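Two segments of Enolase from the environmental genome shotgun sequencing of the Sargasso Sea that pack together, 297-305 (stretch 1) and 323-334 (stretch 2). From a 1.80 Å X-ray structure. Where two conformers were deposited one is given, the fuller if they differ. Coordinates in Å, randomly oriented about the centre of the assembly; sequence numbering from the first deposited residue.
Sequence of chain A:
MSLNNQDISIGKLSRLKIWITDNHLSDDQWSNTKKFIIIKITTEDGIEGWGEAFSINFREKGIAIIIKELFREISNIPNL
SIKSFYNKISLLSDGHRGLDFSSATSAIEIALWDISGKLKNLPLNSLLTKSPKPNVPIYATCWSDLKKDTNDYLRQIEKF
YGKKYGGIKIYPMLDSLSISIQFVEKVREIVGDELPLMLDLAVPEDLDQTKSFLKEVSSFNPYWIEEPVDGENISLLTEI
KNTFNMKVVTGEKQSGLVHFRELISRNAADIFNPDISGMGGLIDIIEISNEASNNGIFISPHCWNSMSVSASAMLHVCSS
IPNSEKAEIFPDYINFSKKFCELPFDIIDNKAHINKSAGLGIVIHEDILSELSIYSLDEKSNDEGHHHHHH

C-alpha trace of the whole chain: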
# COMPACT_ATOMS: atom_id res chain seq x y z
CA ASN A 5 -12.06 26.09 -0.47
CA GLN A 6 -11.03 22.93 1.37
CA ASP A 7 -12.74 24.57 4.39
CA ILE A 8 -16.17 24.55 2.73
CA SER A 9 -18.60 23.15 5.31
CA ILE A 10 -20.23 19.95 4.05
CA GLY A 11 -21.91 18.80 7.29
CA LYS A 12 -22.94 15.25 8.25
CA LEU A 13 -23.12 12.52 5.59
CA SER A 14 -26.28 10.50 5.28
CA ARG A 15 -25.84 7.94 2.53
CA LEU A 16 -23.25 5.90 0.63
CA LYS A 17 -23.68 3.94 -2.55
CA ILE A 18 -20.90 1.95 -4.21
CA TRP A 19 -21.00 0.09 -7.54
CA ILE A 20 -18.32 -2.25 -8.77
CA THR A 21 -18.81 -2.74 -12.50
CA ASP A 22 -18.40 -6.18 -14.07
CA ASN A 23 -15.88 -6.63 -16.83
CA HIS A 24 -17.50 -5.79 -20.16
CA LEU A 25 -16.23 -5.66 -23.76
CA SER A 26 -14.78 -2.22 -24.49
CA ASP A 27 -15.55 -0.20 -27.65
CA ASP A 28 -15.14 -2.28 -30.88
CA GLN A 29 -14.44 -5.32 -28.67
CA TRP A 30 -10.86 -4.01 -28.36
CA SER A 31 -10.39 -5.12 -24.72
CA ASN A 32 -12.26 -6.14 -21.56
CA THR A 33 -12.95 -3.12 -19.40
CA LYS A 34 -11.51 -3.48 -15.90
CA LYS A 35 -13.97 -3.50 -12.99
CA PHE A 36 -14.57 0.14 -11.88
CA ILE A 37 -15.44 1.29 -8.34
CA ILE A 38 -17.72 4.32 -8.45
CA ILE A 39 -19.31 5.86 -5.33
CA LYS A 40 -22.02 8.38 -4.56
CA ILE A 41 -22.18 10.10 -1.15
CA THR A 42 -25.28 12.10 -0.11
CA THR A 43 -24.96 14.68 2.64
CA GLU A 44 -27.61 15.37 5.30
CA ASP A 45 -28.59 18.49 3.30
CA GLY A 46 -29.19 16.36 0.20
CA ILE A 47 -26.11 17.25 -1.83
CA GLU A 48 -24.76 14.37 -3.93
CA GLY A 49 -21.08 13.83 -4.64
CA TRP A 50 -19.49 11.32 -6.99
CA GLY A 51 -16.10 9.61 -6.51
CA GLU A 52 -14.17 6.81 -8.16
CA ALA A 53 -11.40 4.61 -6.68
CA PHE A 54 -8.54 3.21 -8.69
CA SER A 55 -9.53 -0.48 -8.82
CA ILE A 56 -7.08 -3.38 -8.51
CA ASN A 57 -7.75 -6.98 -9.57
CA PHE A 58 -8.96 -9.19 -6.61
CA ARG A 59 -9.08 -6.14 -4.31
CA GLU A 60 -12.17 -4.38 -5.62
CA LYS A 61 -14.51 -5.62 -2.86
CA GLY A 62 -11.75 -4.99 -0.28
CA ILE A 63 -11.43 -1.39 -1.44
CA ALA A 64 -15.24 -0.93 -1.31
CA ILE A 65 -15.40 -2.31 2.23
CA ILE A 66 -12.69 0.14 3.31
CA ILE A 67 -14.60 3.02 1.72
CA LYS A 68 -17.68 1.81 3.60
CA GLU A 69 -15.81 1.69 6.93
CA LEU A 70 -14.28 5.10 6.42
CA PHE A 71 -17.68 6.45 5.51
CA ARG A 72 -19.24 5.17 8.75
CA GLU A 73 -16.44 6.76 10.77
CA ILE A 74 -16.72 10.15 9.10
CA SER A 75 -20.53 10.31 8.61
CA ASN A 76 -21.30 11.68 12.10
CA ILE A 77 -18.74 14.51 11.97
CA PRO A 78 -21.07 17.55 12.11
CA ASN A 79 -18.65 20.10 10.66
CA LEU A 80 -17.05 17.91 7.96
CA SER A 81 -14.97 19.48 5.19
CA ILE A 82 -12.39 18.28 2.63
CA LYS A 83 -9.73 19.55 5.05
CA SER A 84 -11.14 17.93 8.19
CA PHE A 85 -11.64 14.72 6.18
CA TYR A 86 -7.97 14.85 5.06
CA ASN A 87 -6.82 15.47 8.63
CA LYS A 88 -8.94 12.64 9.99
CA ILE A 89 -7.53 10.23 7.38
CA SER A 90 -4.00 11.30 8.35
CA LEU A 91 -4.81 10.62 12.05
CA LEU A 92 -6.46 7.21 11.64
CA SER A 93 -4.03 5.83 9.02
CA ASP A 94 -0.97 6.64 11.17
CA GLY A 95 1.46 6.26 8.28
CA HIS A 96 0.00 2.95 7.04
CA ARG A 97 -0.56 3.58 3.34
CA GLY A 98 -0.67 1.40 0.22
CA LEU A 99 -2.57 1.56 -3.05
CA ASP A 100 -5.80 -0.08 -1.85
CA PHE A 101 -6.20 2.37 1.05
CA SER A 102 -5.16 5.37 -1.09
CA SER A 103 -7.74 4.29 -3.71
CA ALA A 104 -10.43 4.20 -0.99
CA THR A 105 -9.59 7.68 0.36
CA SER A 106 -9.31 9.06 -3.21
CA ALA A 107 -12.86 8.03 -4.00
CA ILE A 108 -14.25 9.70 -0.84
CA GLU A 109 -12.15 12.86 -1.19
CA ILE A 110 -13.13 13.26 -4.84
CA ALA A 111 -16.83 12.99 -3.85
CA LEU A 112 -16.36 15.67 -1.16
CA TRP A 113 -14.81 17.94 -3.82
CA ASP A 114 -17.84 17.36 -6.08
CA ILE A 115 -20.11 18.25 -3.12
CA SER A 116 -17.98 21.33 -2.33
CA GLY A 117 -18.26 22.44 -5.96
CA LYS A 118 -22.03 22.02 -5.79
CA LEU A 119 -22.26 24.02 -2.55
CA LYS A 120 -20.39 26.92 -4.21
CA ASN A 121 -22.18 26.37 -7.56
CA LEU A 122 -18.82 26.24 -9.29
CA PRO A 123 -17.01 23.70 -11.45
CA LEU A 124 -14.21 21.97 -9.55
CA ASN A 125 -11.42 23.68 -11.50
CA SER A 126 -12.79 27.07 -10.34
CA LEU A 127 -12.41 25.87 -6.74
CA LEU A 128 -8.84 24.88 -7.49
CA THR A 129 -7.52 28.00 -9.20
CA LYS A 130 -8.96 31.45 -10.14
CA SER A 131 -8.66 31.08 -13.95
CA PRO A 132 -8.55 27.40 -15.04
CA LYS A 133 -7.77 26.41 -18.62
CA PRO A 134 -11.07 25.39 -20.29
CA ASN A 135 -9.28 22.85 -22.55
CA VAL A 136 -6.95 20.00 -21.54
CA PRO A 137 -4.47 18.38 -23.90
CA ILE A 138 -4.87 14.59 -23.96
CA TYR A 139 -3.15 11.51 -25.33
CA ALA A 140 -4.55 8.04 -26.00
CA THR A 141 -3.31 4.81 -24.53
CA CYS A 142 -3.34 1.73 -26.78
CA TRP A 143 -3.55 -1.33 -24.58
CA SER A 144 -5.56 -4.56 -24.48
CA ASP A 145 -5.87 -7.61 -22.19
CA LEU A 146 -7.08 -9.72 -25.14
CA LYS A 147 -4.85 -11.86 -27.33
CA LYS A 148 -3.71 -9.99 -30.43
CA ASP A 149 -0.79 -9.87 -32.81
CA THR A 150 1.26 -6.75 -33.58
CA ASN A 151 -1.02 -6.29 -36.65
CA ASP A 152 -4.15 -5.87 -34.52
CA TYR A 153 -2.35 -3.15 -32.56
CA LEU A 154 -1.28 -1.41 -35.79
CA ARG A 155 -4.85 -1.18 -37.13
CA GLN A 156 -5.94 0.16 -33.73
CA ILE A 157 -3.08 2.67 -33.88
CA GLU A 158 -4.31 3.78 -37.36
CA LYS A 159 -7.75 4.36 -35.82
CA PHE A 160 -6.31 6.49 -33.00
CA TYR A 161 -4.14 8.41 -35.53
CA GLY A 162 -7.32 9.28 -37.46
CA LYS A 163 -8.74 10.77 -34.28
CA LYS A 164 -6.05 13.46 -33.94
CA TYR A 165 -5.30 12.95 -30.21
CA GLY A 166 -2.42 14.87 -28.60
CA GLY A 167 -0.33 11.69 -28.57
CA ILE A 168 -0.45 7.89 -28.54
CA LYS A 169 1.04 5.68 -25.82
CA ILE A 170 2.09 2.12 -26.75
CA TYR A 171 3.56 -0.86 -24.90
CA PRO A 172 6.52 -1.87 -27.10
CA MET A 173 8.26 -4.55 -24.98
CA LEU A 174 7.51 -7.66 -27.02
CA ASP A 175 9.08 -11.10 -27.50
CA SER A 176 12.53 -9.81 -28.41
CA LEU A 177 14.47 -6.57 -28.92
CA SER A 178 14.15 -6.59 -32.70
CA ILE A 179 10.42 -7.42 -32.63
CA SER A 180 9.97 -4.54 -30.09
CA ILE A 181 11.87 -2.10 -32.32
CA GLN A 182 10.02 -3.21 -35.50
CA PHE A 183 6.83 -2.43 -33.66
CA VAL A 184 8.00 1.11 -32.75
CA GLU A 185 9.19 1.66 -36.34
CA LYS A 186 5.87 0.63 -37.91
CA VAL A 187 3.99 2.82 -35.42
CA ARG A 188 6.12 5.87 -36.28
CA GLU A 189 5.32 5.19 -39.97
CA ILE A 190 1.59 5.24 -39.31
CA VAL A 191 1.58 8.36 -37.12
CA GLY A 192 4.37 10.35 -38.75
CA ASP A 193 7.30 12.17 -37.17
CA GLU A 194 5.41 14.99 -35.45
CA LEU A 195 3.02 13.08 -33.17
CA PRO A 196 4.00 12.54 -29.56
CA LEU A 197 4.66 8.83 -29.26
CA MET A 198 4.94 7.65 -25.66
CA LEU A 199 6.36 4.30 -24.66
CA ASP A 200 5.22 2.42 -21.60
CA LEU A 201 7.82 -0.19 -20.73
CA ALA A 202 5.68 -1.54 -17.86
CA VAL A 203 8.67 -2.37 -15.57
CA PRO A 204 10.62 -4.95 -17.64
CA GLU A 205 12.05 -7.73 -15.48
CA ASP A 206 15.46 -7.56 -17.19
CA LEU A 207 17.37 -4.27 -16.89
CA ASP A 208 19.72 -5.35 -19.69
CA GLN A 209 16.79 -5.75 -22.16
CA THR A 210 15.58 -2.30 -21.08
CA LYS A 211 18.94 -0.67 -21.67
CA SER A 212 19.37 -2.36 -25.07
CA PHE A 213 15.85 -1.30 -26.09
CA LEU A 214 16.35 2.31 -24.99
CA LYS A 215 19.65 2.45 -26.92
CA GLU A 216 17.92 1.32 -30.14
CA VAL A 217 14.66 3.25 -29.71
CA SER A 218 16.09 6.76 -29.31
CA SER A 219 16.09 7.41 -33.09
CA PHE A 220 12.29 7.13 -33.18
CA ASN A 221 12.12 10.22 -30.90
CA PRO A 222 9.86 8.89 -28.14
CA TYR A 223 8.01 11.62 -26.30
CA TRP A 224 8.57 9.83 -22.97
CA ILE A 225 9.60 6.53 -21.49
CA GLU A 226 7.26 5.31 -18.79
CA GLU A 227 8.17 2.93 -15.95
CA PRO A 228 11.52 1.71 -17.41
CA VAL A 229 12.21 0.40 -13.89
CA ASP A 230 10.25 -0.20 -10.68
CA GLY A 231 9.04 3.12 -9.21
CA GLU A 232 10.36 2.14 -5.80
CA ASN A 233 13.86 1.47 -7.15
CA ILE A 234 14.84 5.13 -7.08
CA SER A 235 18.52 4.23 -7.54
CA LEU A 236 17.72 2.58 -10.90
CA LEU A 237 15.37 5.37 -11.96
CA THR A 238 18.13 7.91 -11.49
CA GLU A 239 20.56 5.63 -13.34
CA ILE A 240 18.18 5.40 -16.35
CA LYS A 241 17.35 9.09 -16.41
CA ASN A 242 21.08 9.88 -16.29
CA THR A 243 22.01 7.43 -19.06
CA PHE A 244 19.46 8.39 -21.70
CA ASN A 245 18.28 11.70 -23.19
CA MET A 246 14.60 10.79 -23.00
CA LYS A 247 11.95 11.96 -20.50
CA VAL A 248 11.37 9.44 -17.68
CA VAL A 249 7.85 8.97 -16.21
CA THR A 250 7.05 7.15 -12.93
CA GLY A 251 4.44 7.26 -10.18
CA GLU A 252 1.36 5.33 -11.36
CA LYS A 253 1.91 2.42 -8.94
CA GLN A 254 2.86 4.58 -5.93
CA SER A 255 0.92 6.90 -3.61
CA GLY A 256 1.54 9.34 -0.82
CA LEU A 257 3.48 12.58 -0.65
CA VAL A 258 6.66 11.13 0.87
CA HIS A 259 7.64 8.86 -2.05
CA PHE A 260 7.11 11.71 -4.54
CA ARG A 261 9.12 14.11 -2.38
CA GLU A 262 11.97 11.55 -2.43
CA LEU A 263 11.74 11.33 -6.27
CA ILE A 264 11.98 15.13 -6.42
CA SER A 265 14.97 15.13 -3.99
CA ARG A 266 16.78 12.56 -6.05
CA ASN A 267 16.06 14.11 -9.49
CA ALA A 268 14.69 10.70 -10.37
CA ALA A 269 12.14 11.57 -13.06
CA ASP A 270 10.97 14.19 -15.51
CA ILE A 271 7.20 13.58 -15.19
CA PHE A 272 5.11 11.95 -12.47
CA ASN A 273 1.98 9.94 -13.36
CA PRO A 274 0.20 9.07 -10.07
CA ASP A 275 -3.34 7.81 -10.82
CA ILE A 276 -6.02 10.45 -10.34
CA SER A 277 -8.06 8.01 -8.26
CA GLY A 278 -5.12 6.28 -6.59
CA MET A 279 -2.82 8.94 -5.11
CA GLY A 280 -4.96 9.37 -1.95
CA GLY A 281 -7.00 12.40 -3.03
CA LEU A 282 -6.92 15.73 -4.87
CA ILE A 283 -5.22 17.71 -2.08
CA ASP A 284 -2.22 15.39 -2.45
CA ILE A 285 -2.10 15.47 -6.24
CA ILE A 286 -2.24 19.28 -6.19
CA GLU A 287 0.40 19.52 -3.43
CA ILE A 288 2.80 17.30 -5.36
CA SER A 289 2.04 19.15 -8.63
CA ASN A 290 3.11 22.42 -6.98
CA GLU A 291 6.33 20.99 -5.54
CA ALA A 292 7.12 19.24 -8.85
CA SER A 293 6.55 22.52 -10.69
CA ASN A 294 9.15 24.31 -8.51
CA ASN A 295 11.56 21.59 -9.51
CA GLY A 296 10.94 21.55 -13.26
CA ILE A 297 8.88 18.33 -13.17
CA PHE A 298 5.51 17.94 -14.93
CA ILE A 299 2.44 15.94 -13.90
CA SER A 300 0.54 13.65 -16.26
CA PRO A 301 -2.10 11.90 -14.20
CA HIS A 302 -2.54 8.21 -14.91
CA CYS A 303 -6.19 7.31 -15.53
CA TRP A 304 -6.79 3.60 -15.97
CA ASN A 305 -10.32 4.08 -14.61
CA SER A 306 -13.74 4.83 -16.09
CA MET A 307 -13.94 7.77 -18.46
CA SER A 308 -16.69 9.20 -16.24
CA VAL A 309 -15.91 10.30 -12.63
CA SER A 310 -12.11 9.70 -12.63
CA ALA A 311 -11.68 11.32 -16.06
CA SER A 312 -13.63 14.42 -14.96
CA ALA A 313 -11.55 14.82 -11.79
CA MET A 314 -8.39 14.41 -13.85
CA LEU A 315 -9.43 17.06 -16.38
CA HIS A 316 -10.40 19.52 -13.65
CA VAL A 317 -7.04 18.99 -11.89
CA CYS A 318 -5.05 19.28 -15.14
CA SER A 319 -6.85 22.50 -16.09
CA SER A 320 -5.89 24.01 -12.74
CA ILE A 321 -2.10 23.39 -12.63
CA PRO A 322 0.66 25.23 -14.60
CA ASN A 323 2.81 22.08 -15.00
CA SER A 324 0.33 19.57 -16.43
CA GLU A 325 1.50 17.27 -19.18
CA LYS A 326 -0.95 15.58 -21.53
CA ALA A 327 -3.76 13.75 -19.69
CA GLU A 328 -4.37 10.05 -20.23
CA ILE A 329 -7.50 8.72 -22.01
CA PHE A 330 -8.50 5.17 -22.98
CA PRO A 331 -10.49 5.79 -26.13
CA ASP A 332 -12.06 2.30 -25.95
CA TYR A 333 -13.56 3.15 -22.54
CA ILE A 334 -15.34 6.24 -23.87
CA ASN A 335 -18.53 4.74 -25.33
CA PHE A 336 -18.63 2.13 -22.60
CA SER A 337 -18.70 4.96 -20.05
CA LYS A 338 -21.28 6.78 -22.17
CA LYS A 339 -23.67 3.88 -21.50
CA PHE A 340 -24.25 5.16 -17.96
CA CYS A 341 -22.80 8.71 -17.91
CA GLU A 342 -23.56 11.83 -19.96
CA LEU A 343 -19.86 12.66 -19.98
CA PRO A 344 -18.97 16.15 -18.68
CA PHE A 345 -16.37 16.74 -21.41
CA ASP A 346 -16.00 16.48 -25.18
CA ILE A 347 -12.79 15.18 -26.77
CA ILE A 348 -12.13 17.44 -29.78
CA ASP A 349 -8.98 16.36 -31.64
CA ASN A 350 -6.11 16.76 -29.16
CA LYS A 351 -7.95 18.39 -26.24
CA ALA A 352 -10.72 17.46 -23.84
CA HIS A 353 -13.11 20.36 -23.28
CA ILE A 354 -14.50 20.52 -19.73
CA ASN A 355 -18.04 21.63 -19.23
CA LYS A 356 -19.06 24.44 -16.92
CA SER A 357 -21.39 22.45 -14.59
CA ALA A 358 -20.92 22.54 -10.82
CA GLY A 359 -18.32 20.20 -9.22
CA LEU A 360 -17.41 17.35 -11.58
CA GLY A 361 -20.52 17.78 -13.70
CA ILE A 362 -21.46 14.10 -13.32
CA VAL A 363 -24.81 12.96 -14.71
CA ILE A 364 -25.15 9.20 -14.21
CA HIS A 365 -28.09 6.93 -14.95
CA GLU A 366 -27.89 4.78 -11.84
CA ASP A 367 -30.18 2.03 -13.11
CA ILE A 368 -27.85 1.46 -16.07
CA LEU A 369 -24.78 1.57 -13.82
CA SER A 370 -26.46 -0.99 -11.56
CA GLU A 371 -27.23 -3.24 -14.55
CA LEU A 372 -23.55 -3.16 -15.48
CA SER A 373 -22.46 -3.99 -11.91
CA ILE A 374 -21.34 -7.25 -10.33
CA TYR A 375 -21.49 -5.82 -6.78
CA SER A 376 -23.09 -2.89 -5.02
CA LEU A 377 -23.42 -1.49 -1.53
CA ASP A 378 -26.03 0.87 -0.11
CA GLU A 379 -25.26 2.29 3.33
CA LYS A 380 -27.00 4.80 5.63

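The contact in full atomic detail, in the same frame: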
# COMPACT_ATOMS: atom_id res chain seq x y z
N ILE A 297 9.48 19.64 -12.89
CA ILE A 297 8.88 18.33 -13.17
C ILE A 297 7.39 18.54 -13.51
O ILE A 297 6.72 19.37 -12.90
CB ILE A 297 9.05 17.41 -11.93
CG1 ILE A 297 10.55 17.08 -11.76
CG2 ILE A 297 8.13 16.15 -12.04
CD1 ILE A 297 10.92 16.38 -10.47
N PHE A 298 6.90 17.83 -14.52
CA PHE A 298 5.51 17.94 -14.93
C PHE A 298 4.69 16.78 -14.37
O PHE A 298 5.24 15.78 -13.95
CB PHE A 298 5.41 17.95 -16.45
CG PHE A 298 5.97 19.21 -17.06
CD1 PHE A 298 5.12 20.22 -17.48
CD2 PHE A 298 7.35 19.39 -17.17
CE1 PHE A 298 5.63 21.40 -18.01
CE2 PHE A 298 7.88 20.57 -17.71
CZ PHE A 298 7.01 21.57 -18.13
N ILE A 299 3.38 16.95 -14.39
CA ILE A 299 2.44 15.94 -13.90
C ILE A 299 1.51 15.49 -15.03
O ILE A 299 0.85 16.30 -15.67
CB ILE A 299 1.57 16.51 -12.76
CG1 ILE A 299 2.44 17.03 -11.59
CG2 ILE A 299 0.58 15.43 -12.24
CD1 ILE A 299 3.31 15.94 -10.88
N SER A 300 1.45 14.19 -15.26
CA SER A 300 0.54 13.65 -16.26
C SER A 300 -0.24 12.59 -15.51
O SER A 300 0.21 11.49 -15.37
CB SER A 300 1.34 12.95 -17.36
OG SER A 300 0.46 12.31 -18.29
N PRO A 301 -1.42 12.94 -14.97
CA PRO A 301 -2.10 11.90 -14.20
C PRO A 301 -2.40 10.62 -14.99
O PRO A 301 -2.76 10.67 -16.20
CB PRO A 301 -3.40 12.59 -13.76
CG PRO A 301 -3.05 14.07 -13.78
CD PRO A 301 -2.19 14.19 -15.03
N HIS A 302 -2.25 9.49 -14.32
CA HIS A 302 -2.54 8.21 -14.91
C HIS A 302 -4.05 8.08 -14.72
O HIS A 302 -4.59 8.61 -13.77
CB HIS A 302 -1.75 7.16 -14.12
CG HIS A 302 -2.06 5.72 -14.46
ND1 HIS A 302 -2.98 4.98 -13.75
CD2 HIS A 302 -1.45 4.85 -15.31
CE1 HIS A 302 -2.97 3.73 -14.19
NE2 HIS A 302 -2.07 3.62 -15.15
N CYS A 303 -4.73 7.43 -15.65
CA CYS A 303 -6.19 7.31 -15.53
C CYS A 303 -6.68 6.00 -16.13
O CYS A 303 -7.42 5.98 -17.12
CB CYS A 303 -6.91 8.53 -16.14
SG CYS A 303 -8.70 8.54 -15.64
N TRP A 304 -6.25 4.88 -15.55
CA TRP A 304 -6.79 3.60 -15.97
C TRP A 304 -8.00 3.34 -15.06
O TRP A 304 -7.95 2.60 -14.08
CB TRP A 304 -5.73 2.50 -15.93
CG TRP A 304 -6.21 1.20 -16.52
CD1 TRP A 304 -7.00 1.02 -17.61
CD2 TRP A 304 -5.98 -0.11 -15.98
NE1 TRP A 304 -7.26 -0.32 -17.81
CE2 TRP A 304 -6.63 -1.03 -16.83
CE3 TRP A 304 -5.27 -0.58 -14.87
CZ2 TRP A 304 -6.59 -2.42 -16.61
CZ3 TRP A 304 -5.22 -1.97 -14.65
CH2 TRP A 304 -5.90 -2.86 -15.51
N ASN A 305 -9.10 3.99 -15.43
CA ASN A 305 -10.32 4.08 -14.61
C ASN A 305 -11.45 4.27 -15.62
O ASN A 305 -11.21 4.25 -16.85
CB ASN A 305 -10.28 5.35 -13.74
CG ASN A 305 -9.18 5.32 -12.67
OD1 ASN A 305 -9.16 4.45 -11.81
ND2 ASN A 305 -8.33 6.31 -12.70
N ASN A 323 1.85 23.10 -14.52
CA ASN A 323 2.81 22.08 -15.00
C ASN A 323 2.17 20.73 -15.36
O ASN A 323 2.73 19.67 -15.09
CB ASN A 323 3.94 21.85 -13.99
CG ASN A 323 3.44 21.24 -12.70
OD1 ASN A 323 2.34 21.55 -12.25
ND2 ASN A 323 4.26 20.38 -12.08
N SER A 324 0.97 20.77 -15.93
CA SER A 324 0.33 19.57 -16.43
C SER A 324 1.00 19.13 -17.73
O SER A 324 1.37 19.97 -18.57
CB SER A 324 -1.14 19.85 -16.69
OG SER A 324 -1.28 20.77 -17.76
N GLU A 325 1.17 17.82 -17.89
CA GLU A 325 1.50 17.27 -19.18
C GLU A 325 0.19 16.77 -19.76
O GLU A 325 -0.86 16.97 -19.15
CB GLU A 325 2.52 16.12 -19.08
CG GLU A 325 3.89 16.48 -19.56
CD GLU A 325 3.96 16.69 -21.07
OE1 GLU A 325 5.07 16.95 -21.56
OE2 GLU A 325 2.94 16.57 -21.78
N LYS A 326 0.24 16.12 -20.91
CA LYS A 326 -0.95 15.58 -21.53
C LYS A 326 -1.61 14.53 -20.63
O LYS A 326 -0.92 13.75 -19.97
CB LYS A 326 -0.60 15.00 -22.89
CG LYS A 326 -0.22 16.10 -23.90
CD LYS A 326 0.28 15.47 -25.16
CE LYS A 326 1.79 15.56 -25.22
NZ LYS A 326 2.24 17.00 -25.08
N ALA A 327 -2.95 14.59 -20.57
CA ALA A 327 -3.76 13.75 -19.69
C ALA A 327 -4.19 12.48 -20.37
O ALA A 327 -4.54 12.49 -21.55
CB ALA A 327 -5.00 14.55 -19.23
N GLU A 328 -4.19 11.36 -19.63
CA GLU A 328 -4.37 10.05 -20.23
C GLU A 328 -5.85 9.69 -20.49
O GLU A 328 -6.70 9.82 -19.57
CB GLU A 328 -3.79 8.97 -19.30
CG GLU A 328 -3.92 7.58 -19.89
CD GLU A 328 -3.16 6.52 -19.09
OE1 GLU A 328 -3.09 6.67 -17.85
OE2 GLU A 328 -2.63 5.58 -19.71
N ILE A 329 -6.16 9.27 -21.70
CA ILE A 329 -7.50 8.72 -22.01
C ILE A 329 -7.38 7.32 -22.62
O ILE A 329 -6.39 7.01 -23.27
CB ILE A 329 -8.34 9.64 -22.95
CG1 ILE A 329 -7.71 9.72 -24.32
CG2 ILE A 329 -8.55 11.05 -22.35
CD1 ILE A 329 -8.73 9.71 -25.43
N PHE A 330 -8.37 6.48 -22.34
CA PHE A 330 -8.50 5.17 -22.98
C PHE A 330 -9.68 5.32 -23.92
O PHE A 330 -10.82 5.35 -23.48
CB PHE A 330 -8.79 4.08 -21.94
CG PHE A 330 -7.58 3.62 -21.23
CD1 PHE A 330 -6.96 2.42 -21.57
CD2 PHE A 330 -7.02 4.39 -20.22
CE1 PHE A 330 -5.82 2.00 -20.90
CE2 PHE A 330 -5.86 3.99 -19.54
CZ PHE A 330 -5.25 2.78 -19.89
N PRO A 331 -9.39 5.53 -25.22
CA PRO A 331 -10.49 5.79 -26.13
C PRO A 331 -11.54 4.68 -26.11
O PRO A 331 -12.72 5.00 -26.21
CB PRO A 331 -9.80 5.88 -27.50
CG PRO A 331 -8.43 6.39 -27.18
CD PRO A 331 -8.08 5.56 -25.90
N ASP A 332 -11.12 3.43 -25.92
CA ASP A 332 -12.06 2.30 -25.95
C ASP A 332 -13.00 2.25 -24.74
O ASP A 332 -13.96 1.49 -24.74
CB ASP A 332 -11.36 0.96 -26.16
CG ASP A 332 -10.25 0.69 -25.12
OD1 ASP A 332 -9.35 1.56 -24.96
OD2 ASP A 332 -10.27 -0.39 -24.51
N TYR A 333 -12.70 3.02 -23.71
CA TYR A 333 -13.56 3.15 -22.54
C TYR A 333 -14.58 4.29 -22.68
O TYR A 333 -15.47 4.48 -21.81
CB TYR A 333 -12.70 3.42 -21.31
CG TYR A 333 -11.95 2.21 -20.75
CD1 TYR A 333 -11.82 1.01 -21.48
CD2 TYR A 333 -11.37 2.26 -19.48
CE1 TYR A 333 -11.13 -0.11 -20.93
CE2 TYR A 333 -10.69 1.17 -18.94
CZ TYR A 333 -10.58 -0.00 -19.65
OH TYR A 333 -9.91 -1.08 -19.08
N ILE A 334 -14.46 5.08 -23.75
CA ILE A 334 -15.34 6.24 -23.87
C ILE A 334 -16.82 5.86 -24.09
O ILE A 334 -17.68 6.30 -23.34
CB ILE A 334 -14.89 7.23 -24.96
CG1 ILE A 334 -13.51 7.84 -24.60
CG2 ILE A 334 -15.94 8.31 -25.15
CD1 ILE A 334 -13.55 8.98 -23.57

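How does N323 fasten the start of the two stretches? It gives up the most surface of any residue here, 85 Å², and it works from both its side chain and its backbone. With chi1 in p, its amide reaches back so that N323 ND2 donates to I297 O at 2.8 Å, while N323 O accepts from I299 N at 2.9 Å. I299 answers with a nearly straight bond, E325 N to I299 O at 2.7 Å, so its two backbone groups clasp the residues before and after S324 in a single beta bridge. The two stretches run in nearly the same direction, their end-to-end directions 18° apart. An asparagine suits this place because its side-chain amide can satisfy a carbonyl that the short bridge leaves out.

What does E328 do once the backbones separate? It covers 81 Å² by pointing toward stretch 1 with chi1 and chi2 both t. This extended side chain carries E328 OE1 to C303 N, 2.8 Å away, so the carboxylate accepts the backbone N-H of C303 directly. OE2 is bonded elsewhere in the structure. Between the bridge and this bond, S300 OG donates to K326 O at 2.6 Å, a short polar link in a buried setting.

How does W304 close the far end? Its CA-to-CB bond points sideways, but the indole end comes nearer and meets two aromatic rings. W304 CD1 lies 3.4 Å from F330 CZ, over one face of the F330 ring, with the ring planes oblique at 36°. Beside it, W304 NE1 donates to Y333 OH at 3.0 Å, along the indole edge. Tryptophan thus combines an apolar surface with one directed N-H. The fit is not perfect: N305 O, 3.3 Å from Y333 CD2, is buried without a polar partner.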